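Local coordinates for protein thermostable carboxypeptidase 1 (PDB 1KA2) that removes amino acids one after another from the C-terminus of peptides, with broad specificity, as a homodimeric cobalt-dependent metallocarboxypeptidase of the M32 family, at residues K195-H200 against V338-N343; P201-K206 against F342-P347; A354-Y359 against V491-E496. All coordinates share one frame; numbering follows the deposited sequence.

Contact 1 (K195-H200 against V338-N343); sequences KVPREH and VYLYFN
His-200 and Tyr-341 make the closest approach of this contact, at 3.9 Å between CG of His-200 and CB of Tyr-341. CB of Tyr-341 sits over one face of the His-200 imidazole, displaced from the ring centre. This is a CH-pi contact, with the CB to centroid line 19° off the ring normal. The two side chains cross at about a right angle. CB of His-200 in turn touches CD1 of Tyr-341 at 3.9 Å. The two rings are tilted obliquely, with planes 36° apart. CG of Tyr-341 lies anti to the backbone N (chi1 170°), which carries the phenol ring past the imidazole and puts CD1 beside CB of His-200.

A second apolar touch lies nearer the start of the loop. CD of Pro-197 packs on CD2 of Leu-340 at 4.2 Å. Val-196 approaches more loosely, its CB 4.3 Å from the backbone O of Asn-343.

Here the loop between helices 169-192 and 209-223 lies along the last turn of helix 335-342. The joint is plain packing in the mainly helical M32 fold, away from the metal site.

Second-shell bonds fix the helix side. The hydroxyl of Tyr-341 is hydrogen-bonded to Asp-259 and to the backbone N of Arg-261, and Arg-261 also makes a cation-pi contact with the ring. ND2 of Asn-343 reaches back to O of Tyr-339 at 3.1 Å. That bond is nearly straight and lies in the amide plane of Asn-343. ND2 also bonds to O of Arg-311. On the loop side, Val-196 touches Ile-190 of helix 169-192, and Pro-197 shares a backbone hydrogen bond with Val-345.

Contact 2 (P201-K206 against F342-P347); sequences PLEKEK and FNIVRP
Glu-203 and Arg-346 form a salt bridge, the main polar link of this contact. NH2 of Arg-346 donates to OE1 of Glu-203 at 2.8 Å, with a bent N-H...O angle of 131°. OE1 receives it on its syn lone pair. The same NH2 has a weak second bond to OE2 of Glu-203 at 3.4 Å. The carboxylate comes to the edge of the guanidinium, with OE1 somewhat tilted from its plane, and the two planes are 77° apart. One nitrogen therefore serves both oxygens, without the flat two-nitrogen pairing. The side chains arrive from opposite directions. Glu-203 is extended beyond CG, whereas Arg-346 bends at chi2 and chi3 to bring NH2 round to the acid. NE of Arg-346 also makes a weak hydrogen bond to O of Arg-198.

The other touch is van der Waals: CD1 of Ile-344 lies 3.4 Å from OE1 of Glu-203. An alanine in place of Glu-203 would leave NH2 of Arg-346 without this charged mate and would probably let the guanidinium turn more freely.

The 3-10 segment 201-203 belongs to the loop between helices 169-192 and 209-223. It faces the loop that follows helix 335-342. Leu-202 and Glu-203 also touch Tyr-341 on that helix, while Val-345 and Pro-347 rest on helix 169-192.

Contact 3 (A354-Y359 against V491-E496); sequences ADVVTY and VRWVKE
Val-356 and Val-357 pack against Trp-493 and Val-494, where an Asx motif meets helix 488-498. The motif follows from Asp-355, whose OD2 accepts from the backbone N three residues on. Asp-355 belongs to the predicted I/NRXXA/SD motif of the M32 family, and the segment leads into helix 359-375.

Val-356 and Trp-493 cross at about a right angle. CG2 of Val-356 meets the six-membered part of the indole, 3.9 Å from CZ3 and 4.1 Å from CH2 of Trp-493. The approach to the ring is oblique. CG of Trp-493 is anti to the backbone N (chi1 178°), and this brings the six-membered end of the indole close to the loop. Ala-431 and Tyr-435 of helix 421-440 and Ile-308 of helix 295-309 also touch the Trp-493 side chain.

Val-357 and Val-494 meet at a slant, branch to branch. CG2 of Val-357 is 4.1 Å from CG1 of Val-494. Leu-187 and Leu-186 of helix 169-192 extend this apolar patch, touching Val-357 and Val-494 respectively. All four residues of the contact are buried. The metal site is not far off: the side chain of Val-356 is about 9 Å from that of the metal ligand His-269.

Asp-355 holds the turn that presents the two valines. Its OD1 accepts from N of Arg-346. Its OD2 takes a weak bond from N of Val-357. N of Thr-358 reaches OD2 of Asp-355 at 2.9 Å, from above the carboxylate plane and 42° out of it.

In the fold
Contacts 1 and 2 are neighbours, their centres about 6 Å apart. They join one loop, between helices 169-192 and 209-223, to the end of helix 335-342 and the chain just after it, and they share Phe-342 and Asn-343. Contact 3 follows in series and ties the approach to helix 359-375 to the C-terminal helix 488-498. Its centre is about 13 Å from that of contact 1 and 16 Å from that of contact 2. Segments 342-347 and 354-359 touch directly. Helix 169-192 borders all three contacts. Together they bind chain parts far apart in sequence on one side of the fold, and contact 3 comes nearest the metal site.

Contact 1 (K195-H200 against V338-N343)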
loop_
_atom_site.group_PDB
_atom_site.type_symbol
_atom_site.label_atom_id
_atom_site.label_comp_id
_atom_site.label_asym_id
_atom_site.label_seq_id
_atom_site.Cartn_x
_atom_site.Cartn_y
_atom_site.Cartn_z
ATOM N N LYS A 195 10.845 -17.772 -43.747
ATOM C CA LYS A 195 9.610 -16.997 -43.692
ATOM C C LYS A 195 9.829 -15.814 -42.752
ATOM O O LYS A 195 10.298 -14.752 -43.171
ATOM C CB LYS A 195 8.457 -17.866 -43.173
ATOM C CG LYS A 195 7.997 -18.967 -44.126
ATOM C CD LYS A 195 7.264 -18.391 -45.331
ATOM C CE LYS A 195 6.788 -19.486 -46.273
ATOM N NZ LYS A 195 5.924 -20.490 -45.589
ATOM N N VAL A 196 9.495 -16.003 -41.478
ATOM C CA VAL A 196 9.676 -14.949 -40.488
ATOM C C VAL A 196 11.140 -14.931 -40.061
ATOM O O VAL A 196 11.795 -15.973 -40.013
ATOM C CB VAL A 196 8.777 -15.180 -39.258
ATOM C CG1 VAL A 196 7.311 -15.053 -39.657
ATOM C CG2 VAL A 196 9.050 -16.549 -38.666
ATOM N N PRO A 197 11.677 -13.743 -39.759
ATOM C CA PRO A 197 13.076 -13.619 -39.341
ATOM C C PRO A 197 13.345 -14.058 -37.903
ATOM O O PRO A 197 12.428 -14.183 -37.091
ATOM C CB PRO A 197 13.364 -12.139 -39.565
ATOM C CG PRO A 197 12.053 -11.501 -39.242
ATOM C CD PRO A 197 11.059 -12.415 -39.927
ATOM N N ARG A 198 14.612 -14.289 -37.598
ATOM C CA ARG A 198 15.008 -14.712 -36.267
ATOM C C ARG A 198 15.373 -13.511 -35.407
ATOM O O ARG A 198 15.605 -13.643 -34.204
ATOM C CB ARG A 198 16.197 -15.666 -36.349
ATOM C CG ARG A 198 15.905 -17.002 -37.011
ATOM C CD ARG A 198 17.052 -17.952 -36.722
ATOM N NE ARG A 198 16.821 -19.305 -37.204
ATOM C CZ ARG A 198 17.502 -20.361 -36.771
ATOM N NH1 ARG A 198 18.444 -20.203 -35.850
ATOM N NH2 ARG A 198 17.252 -21.570 -37.258
ATOM N N GLU A 199 15.427 -12.342 -36.035
ATOM C CA GLU A 199 15.759 -11.102 -35.341
ATOM C C GLU A 199 15.272 -9.920 -36.168
ATOM O O GLU A 199 14.871 -10.087 -37.321
ATOM C CB GLU A 199 17.267 -10.997 -35.131
ATOM C CG GLU A 199 18.052 -10.973 -36.423
ATOM C CD GLU A 199 19.545 -10.881 -36.194
ATOM O OE1 GLU A 199 20.292 -10.860 -37.198
ATOM O OE2 GLU A 199 19.965 -10.829 -35.015
ATOM N N HIS A 200 15.302 -8.729 -35.579
ATOM C CA HIS A 200 14.853 -7.529 -36.267
ATOM C C HIS A 200 15.637 -6.326 -35.745
ATOM O O HIS A 200 15.967 -6.261 -34.559
ATOM C CB HIS A 200 13.358 -7.313 -36.024
ATOM C CG HIS A 200 12.724 -6.358 -36.985
ATOM N ND1 HIS A 200 12.232 -6.752 -38.210
ATOM C CD2 HIS A 200 12.563 -5.015 -36.929
ATOM C CE1 HIS A 200 11.799 -5.692 -38.870
ATOM N NE2 HIS A 200 11.990 -4.626 -38.115
ATOM N N VAL A 338 6.899 -3.701 -38.229
ATOM C CA VAL A 338 6.480 -3.842 -36.846
ATOM C C VAL A 338 5.863 -5.218 -36.680
ATOM O O VAL A 338 6.072 -5.881 -35.664
ATOM C CB VAL A 338 5.454 -2.753 -36.439
ATOM C CG1 VAL A 338 5.041 -2.950 -34.985
ATOM C CG2 VAL A 338 6.068 -1.355 -36.631
ATOM N N TYR A 339 5.113 -5.653 -37.687
ATOM C CA TYR A 339 4.498 -6.968 -37.620
ATOM C C TYR A 339 5.559 -8.060 -37.475
ATOM O O TYR A 339 5.539 -8.811 -36.503
ATOM C CB TYR A 339 3.660 -7.267 -38.863
ATOM C CG TYR A 339 2.983 -8.609 -38.759
ATOM C CD1 TYR A 339 1.853 -8.777 -37.961
ATOM C CD2 TYR A 339 3.522 -9.736 -39.383
ATOM C CE1 TYR A 339 1.275 -10.037 -37.784
ATOM C CE2 TYR A 339 2.955 -11.000 -39.208
ATOM C CZ TYR A 339 1.835 -11.145 -38.410
ATOM O OH TYR A 339 1.278 -12.394 -38.226
ATOM N N LEU A 340 6.478 -8.153 -38.438
ATOM C CA LEU A 340 7.528 -9.173 -38.396
ATOM C C LEU A 340 8.292 -9.121 -37.067
ATOM O O LEU A 340 8.666 -10.148 -36.505
ATOM C CB LEU A 340 8.497 -8.989 -39.577
ATOM C CG LEU A 340 7.905 -9.170 -40.989
ATOM C CD1 LEU A 340 8.945 -8.792 -42.037
ATOM C CD2 LEU A 340 7.444 -10.617 -41.195
ATOM N N TYR A 341 8.510 -7.909 -36.574
ATOM C CA TYR A 341 9.204 -7.683 -35.313
ATOM C C TYR A 341 8.427 -8.355 -34.175
ATOM O O TYR A 341 8.996 -9.119 -33.392
ATOM C CB TYR A 341 9.318 -6.169 -35.101
ATOM C CG TYR A 341 9.802 -5.708 -33.753
ATOM C CD1 TYR A 341 10.927 -6.277 -33.151
ATOM C CD2 TYR A 341 9.162 -4.655 -33.098
ATOM C CE1 TYR A 341 11.401 -5.807 -31.931
ATOM C CE2 TYR A 341 9.626 -4.174 -31.880
ATOM C CZ TYR A 341 10.747 -4.752 -31.300
ATOM O OH TYR A 341 11.211 -4.258 -30.101
ATOM N N PHE A 342 7.121 -8.098 -34.112
ATOM C CA PHE A 342 6.258 -8.668 -33.075
ATOM C C PHE A 342 6.083 -10.183 -33.164
ATOM O O PHE A 342 5.587 -10.803 -32.229
ATOM C CB PHE A 342 4.862 -8.035 -33.143
ATOM C CG PHE A 342 4.723 -6.739 -32.385
ATOM C CD1 PHE A 342 5.812 -5.901 -32.189
ATOM C CD2 PHE A 342 3.477 -6.340 -31.905
ATOM C CE1 PHE A 342 5.663 -4.688 -31.531
ATOM C CE2 PHE A 342 3.317 -5.128 -31.247
ATOM C CZ PHE A 342 4.415 -4.302 -31.061
ATOM N N ASN A 343 6.482 -10.779 -34.282
ATOM C CA ASN A 343 6.297 -12.212 -34.467
ATOM C C ASN A 343 7.545 -13.002 -34.792
ATOM O O ASN A 343 7.459 -14.115 -35.297
ATOM C CB ASN A 343 5.260 -12.447 -35.557
ATOM C CG ASN A 343 3.861 -12.095 -35.109
ATOM O OD1 ASN A 343 3.108 -12.958 -34.687
ATOM N ND2 ASN A 343 3.514 -10.815 -35.183
#

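Contact 2 (P201-K206 against F342-P347)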
loop_
_atom_site.group_PDB
_atom_site.type_symbol
_atom_site.label_atom_id
_atom_site.label_comp_id
_atom_site.label_asym_id
_atom_site.label_seq_id
_atom_site.Cartn_x
_atom_site.Cartn_y
_atom_site.Cartn_z
ATOM N N PRO A 201 15.949 -5.356 -36.624
ATOM C CA PRO A 201 16.704 -4.180 -36.175
ATOM C C PRO A 201 15.986 -3.348 -35.106
ATOM O O PRO A 201 16.630 -2.662 -34.310
ATOM C CB PRO A 201 16.955 -3.408 -37.479
ATOM C CG PRO A 201 15.796 -3.804 -38.351
ATOM C CD PRO A 201 15.675 -5.287 -38.072
ATOM N N LEU A 202 14.658 -3.424 -35.082
ATOM C CA LEU A 202 13.863 -2.689 -34.106
ATOM C C LEU A 202 14.190 -3.106 -32.662
ATOM O O LEU A 202 13.878 -2.386 -31.712
ATOM C CB LEU A 202 12.370 -2.878 -34.395
ATOM C CG LEU A 202 11.809 -1.985 -35.508
ATOM C CD1 LEU A 202 10.362 -2.363 -35.828
ATOM C CD2 LEU A 202 11.904 -0.524 -35.063
ATOM N N GLU A 203 14.832 -4.261 -32.509
ATOM C CA GLU A 203 15.223 -4.751 -31.191
ATOM C C GLU A 203 16.314 -3.872 -30.593
ATOM O O GLU A 203 16.461 -3.802 -29.372
ATOM C CB GLU A 203 15.771 -6.175 -31.269
ATOM C CG GLU A 203 14.820 -7.210 -31.807
ATOM C CD GLU A 203 15.314 -8.618 -31.542
ATOM O OE1 GLU A 203 14.686 -9.569 -32.050
ATOM O OE2 GLU A 203 16.323 -8.774 -30.815
ATOM N N LYS A 204 17.079 -3.208 -31.452
ATOM C CA LYS A 204 18.176 -2.365 -30.987
ATOM C C LYS A 204 17.800 -0.904 -30.803
ATOM O O LYS A 204 18.499 -0.152 -30.125
ATOM C CB LYS A 204 19.363 -2.485 -31.944
ATOM C CG LYS A 204 19.979 -3.887 -31.961
ATOM C CD LYS A 204 21.120 -4.019 -32.970
ATOM C CE LYS A 204 21.701 -5.431 -32.933
ATOM N NZ LYS A 204 22.739 -5.649 -33.973
ATOM N N GLU A 205 16.686 -0.500 -31.390
ATOM C CA GLU A 205 16.259 0.878 -31.264
ATOM C C GLU A 205 16.001 1.252 -29.800
ATOM O O GLU A 205 15.199 0.618 -29.114
ATOM C CB GLU A 205 15.005 1.112 -32.110
ATOM C CG GLU A 205 15.192 0.860 -33.619
ATOM C CD GLU A 205 16.240 1.764 -34.271
ATOM O OE1 GLU A 205 16.722 2.710 -33.618
ATOM O OE2 GLU A 205 16.583 1.531 -35.455
ATOM N N LYS A 206 16.706 2.274 -29.327
ATOM C CA LYS A 206 16.557 2.761 -27.963
ATOM C C LYS A 206 15.437 3.794 -27.885
ATOM O O LYS A 206 15.096 4.422 -28.880
ATOM C CB LYS A 206 17.850 3.419 -27.485
ATOM C CG LYS A 206 19.012 2.474 -27.256
ATOM C CD LYS A 206 20.208 3.229 -26.680
ATOM C CE LYS A 206 21.363 2.289 -26.328
ATOM N NZ LYS A 206 21.806 1.455 -27.485
ATOM N N PHE A 342 7.121 -8.098 -34.112
ATOM C CA PHE A 342 6.258 -8.668 -33.075
ATOM C C PHE A 342 6.083 -10.183 -33.164
ATOM O O PHE A 342 5.587 -10.803 -32.229
ATOM C CB PHE A 342 4.862 -8.035 -33.143
ATOM C CG PHE A 342 4.723 -6.739 -32.385
ATOM C CD1 PHE A 342 5.812 -5.901 -32.189
ATOM C CD2 PHE A 342 3.477 -6.340 -31.905
ATOM C CE1 PHE A 342 5.663 -4.688 -31.531
ATOM C CE2 PHE A 342 3.317 -5.128 -31.247
ATOM C CZ PHE A 342 4.415 -4.302 -31.061
ATOM N N ASN A 343 6.482 -10.779 -34.282
ATOM C CA ASN A 343 6.297 -12.212 -34.467
ATOM C C ASN A 343 7.545 -13.002 -34.792
ATOM O O ASN A 343 7.459 -14.115 -35.297
ATOM C CB ASN A 343 5.260 -12.447 -35.557
ATOM C CG ASN A 343 3.861 -12.095 -35.109
ATOM O OD1 ASN A 343 3.108 -12.958 -34.687
ATOM N ND2 ASN A 343 3.514 -10.815 -35.183
ATOM N N ILE A 344 8.705 -12.434 -34.506
ATOM C CA ILE A 344 9.947 -13.132 -34.762
ATOM C C ILE A 344 9.880 -14.528 -34.148
ATOM O O ILE A 344 9.138 -14.773 -33.189
ATOM C CB ILE A 344 11.132 -12.349 -34.174
ATOM C CG1 ILE A 344 11.433 -11.149 -35.072
ATOM C CG2 ILE A 344 12.349 -13.246 -34.035
ATOM C CD1 ILE A 344 12.614 -10.339 -34.631
ATOM N N VAL A 345 10.631 -15.456 -34.730
ATOM C CA VAL A 345 10.678 -16.821 -34.226
ATOM C C VAL A 345 12.132 -17.229 -34.196
ATOM O O VAL A 345 12.815 -17.180 -35.213
ATOM C CB VAL A 345 9.901 -17.797 -35.114
ATOM C CG1 VAL A 345 10.093 -19.221 -34.601
ATOM C CG2 VAL A 345 8.424 -17.435 -35.109
ATOM N N ARG A 346 12.610 -17.613 -33.020
ATOM C CA ARG A 346 14.000 -17.998 -32.885
ATOM C C ARG A 346 14.269 -18.832 -31.645
ATOM O O ARG A 346 14.114 -18.367 -30.519
ATOM C CB ARG A 346 14.876 -16.738 -32.884
ATOM C CG ARG A 346 16.062 -16.768 -31.944
ATOM C CD ARG A 346 15.955 -15.626 -30.943
ATOM N NE ARG A 346 16.101 -14.326 -31.590
ATOM C CZ ARG A 346 15.752 -13.166 -31.038
ATOM N NH1 ARG A 346 15.226 -13.134 -29.818
ATOM N NH2 ARG A 346 15.933 -12.033 -31.706
ATOM N N PRO A 347 14.650 -20.100 -31.840
ATOM C CA PRO A 347 14.928 -20.916 -30.660
ATOM C C PRO A 347 16.092 -20.233 -29.952
ATOM O O PRO A 347 17.038 -19.784 -30.602
ATOM C CB PRO A 347 15.291 -22.280 -31.258
ATOM C CG PRO A 347 15.817 -21.936 -32.625
ATOM C CD PRO A 347 14.853 -20.869 -33.079
#

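Contact 3 (A354-Y359 against V491-E496)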
loop_
_atom_site.group_PDB
_atom_site.type_symbol
_atom_site.label_atom_id
_atom_site.label_comp_id
_atom_site.label_asym_id
_atom_site.label_seq_id
_atom_site.Cartn_x
_atom_site.Cartn_y
_atom_site.Cartn_z
ATOM N N ALA A 354 11.504 -16.490 -25.133
ATOM C CA ALA A 354 11.018 -17.360 -26.199
ATOM C C ALA A 354 9.793 -16.816 -26.929
ATOM O O ALA A 354 8.841 -16.327 -26.304
ATOM C CB ALA A 354 10.708 -18.733 -25.638
ATOM N N ASP A 355 9.840 -16.901 -28.259
ATOM C CA ASP A 355 8.741 -16.477 -29.116
ATOM C C ASP A 355 7.621 -17.452 -28.785
ATOM O O ASP A 355 7.847 -18.419 -28.056
ATOM C CB ASP A 355 9.126 -16.660 -30.579
ATOM C CG ASP A 355 9.517 -18.086 -30.884
ATOM O OD1 ASP A 355 10.693 -18.444 -30.656
ATOM O OD2 ASP A 355 8.630 -18.853 -31.312
ATOM N N VAL A 356 6.434 -17.234 -29.338
ATOM C CA VAL A 356 5.303 -18.108 -29.041
ATOM C C VAL A 356 5.374 -19.545 -29.577
ATOM O O VAL A 356 4.688 -20.440 -29.059
ATOM C CB VAL A 356 3.991 -17.519 -29.559
ATOM C CG1 VAL A 356 3.815 -16.111 -29.044
ATOM C CG2 VAL A 356 3.979 -17.559 -31.072
ATOM N N VAL A 357 6.178 -19.766 -30.615
ATOM C CA VAL A 357 6.294 -21.095 -31.204
ATOM C C VAL A 357 7.287 -21.969 -30.432
ATOM O O VAL A 357 7.046 -23.154 -30.227
ATOM C CB VAL A 357 6.707 -20.994 -32.693
ATOM C CG1 VAL A 357 6.613 -22.363 -33.360
ATOM C CG2 VAL A 357 5.802 -20.003 -33.406
ATOM N N THR A 358 8.385 -21.370 -29.978
ATOM C CA THR A 358 9.406 -22.092 -29.218
ATOM C C THR A 358 9.146 -22.113 -27.699
ATOM O O THR A 358 9.668 -22.974 -26.988
ATOM C CB THR A 358 10.815 -21.484 -29.466
ATOM O OG1 THR A 358 10.888 -20.169 -28.892
ATOM C CG2 THR A 358 11.097 -21.385 -30.962
ATOM N N TYR A 359 8.334 -21.180 -27.205
ATOM C CA TYR A 359 8.039 -21.096 -25.765
ATOM C C TYR A 359 7.647 -22.403 -25.076
ATOM O O TYR A 359 8.274 -22.819 -24.093
ATOM C CB TYR A 359 6.920 -20.078 -25.496
ATOM C CG TYR A 359 6.657 -19.829 -24.021
ATOM C CD1 TYR A 359 7.488 -18.994 -23.272
ATOM C CD2 TYR A 359 5.589 -20.436 -23.376
ATOM C CE1 TYR A 359 7.258 -18.767 -21.910
ATOM C CE2 TYR A 359 5.350 -20.225 -22.019
ATOM C CZ TYR A 359 6.187 -19.390 -21.292
ATOM O OH TYR A 359 5.944 -19.183 -19.958
ATOM N N VAL A 491 -1.879 -25.491 -32.397
ATOM C CA VAL A 491 -1.151 -25.895 -33.599
ATOM C C VAL A 491 -1.728 -25.244 -34.862
ATOM O O VAL A 491 -0.983 -24.771 -35.723
ATOM C CB VAL A 491 -1.162 -27.432 -33.766
ATOM C CG1 VAL A 491 -0.406 -27.821 -35.032
ATOM C CG2 VAL A 491 -0.520 -28.093 -32.545
ATOM N N ARG A 492 -3.054 -25.215 -34.973
ATOM C CA ARG A 492 -3.686 -24.599 -36.132
ATOM C C ARG A 492 -3.399 -23.110 -36.103
ATOM O O ARG A 492 -2.980 -22.535 -37.110
ATOM C CB ARG A 492 -5.196 -24.813 -36.119
ATOM C CG ARG A 492 -5.861 -24.368 -37.417
ATOM C CD ARG A 492 -7.357 -24.147 -37.255
ATOM N NE ARG A 492 -7.985 -25.184 -36.440
ATOM C CZ ARG A 492 -9.297 -25.329 -36.293
ATOM N NH1 ARG A 492 -10.130 -24.500 -36.917
ATOM N NH2 ARG A 492 -9.776 -26.299 -35.518
ATOM N N TRP A 493 -3.630 -22.479 -34.950
ATOM C CA TRP A 493 -3.368 -21.046 -34.812
ATOM C C TRP A 493 -1.980 -20.744 -35.396
ATOM O O TRP A 493 -1.836 -19.901 -36.279
ATOM C CB TRP A 493 -3.424 -20.618 -33.331
ATOM C CG TRP A 493 -3.108 -19.136 -33.106
ATOM C CD1 TRP A 493 -3.842 -18.067 -33.541
ATOM C CD2 TRP A 493 -1.953 -18.585 -32.446
ATOM N NE1 TRP A 493 -3.217 -16.889 -33.202
ATOM C CE2 TRP A 493 -2.057 -17.175 -32.530
ATOM C CE3 TRP A 493 -0.842 -19.145 -31.796
ATOM C CZ2 TRP A 493 -1.093 -16.318 -31.989
ATOM C CZ3 TRP A 493 0.117 -18.294 -31.259
ATOM C CH2 TRP A 493 -0.017 -16.894 -31.360
ATOM N N VAL A 494 -0.968 -21.454 -34.914
ATOM C CA VAL A 494 0.398 -21.258 -35.387
ATOM C C VAL A 494 0.538 -21.502 -36.890
ATOM O O VAL A 494 1.167 -20.712 -37.592
ATOM C CB VAL A 494 1.376 -22.191 -34.633
ATOM C CG1 VAL A 494 2.774 -22.105 -35.236
ATOM C CG2 VAL A 494 1.415 -21.804 -33.173
ATOM N N LYS A 495 -0.037 -22.604 -37.371
ATOM C CA LYS A 495 0.017 -22.953 -38.795
ATOM C C LYS A 495 -0.585 -21.848 -39.651
ATOM O O LYS A 495 0.022 -21.376 -40.615
ATOM C CB LYS A 495 -0.741 -24.272 -39.047
ATOM C CG LYS A 495 -1.279 -24.472 -40.478
ATOM C CD LYS A 495 -2.633 -23.771 -40.689
ATOM C CE LYS A 495 -3.255 -24.042 -42.066
ATOM N NZ LYS A 495 -2.559 -23.384 -43.218
ATOM N N GLU A 496 -1.792 -21.449 -39.273
ATOM C CA GLU A 496 -2.558 -20.418 -39.957
ATOM C C GLU A 496 -1.902 -19.043 -39.850
ATOM O O GLU A 496 -2.238 -18.124 -40.598
ATOM C CB GLU A 496 -3.958 -20.393 -39.343
ATOM C CG GLU A 496 -4.931 -19.374 -39.896
ATOM C CD GLU A 496 -6.255 -19.413 -39.145
ATOM O OE1 GLU A 496 -6.852 -20.511 -39.047
ATOM O OE2 GLU A 496 -6.693 -18.354 -38.647
#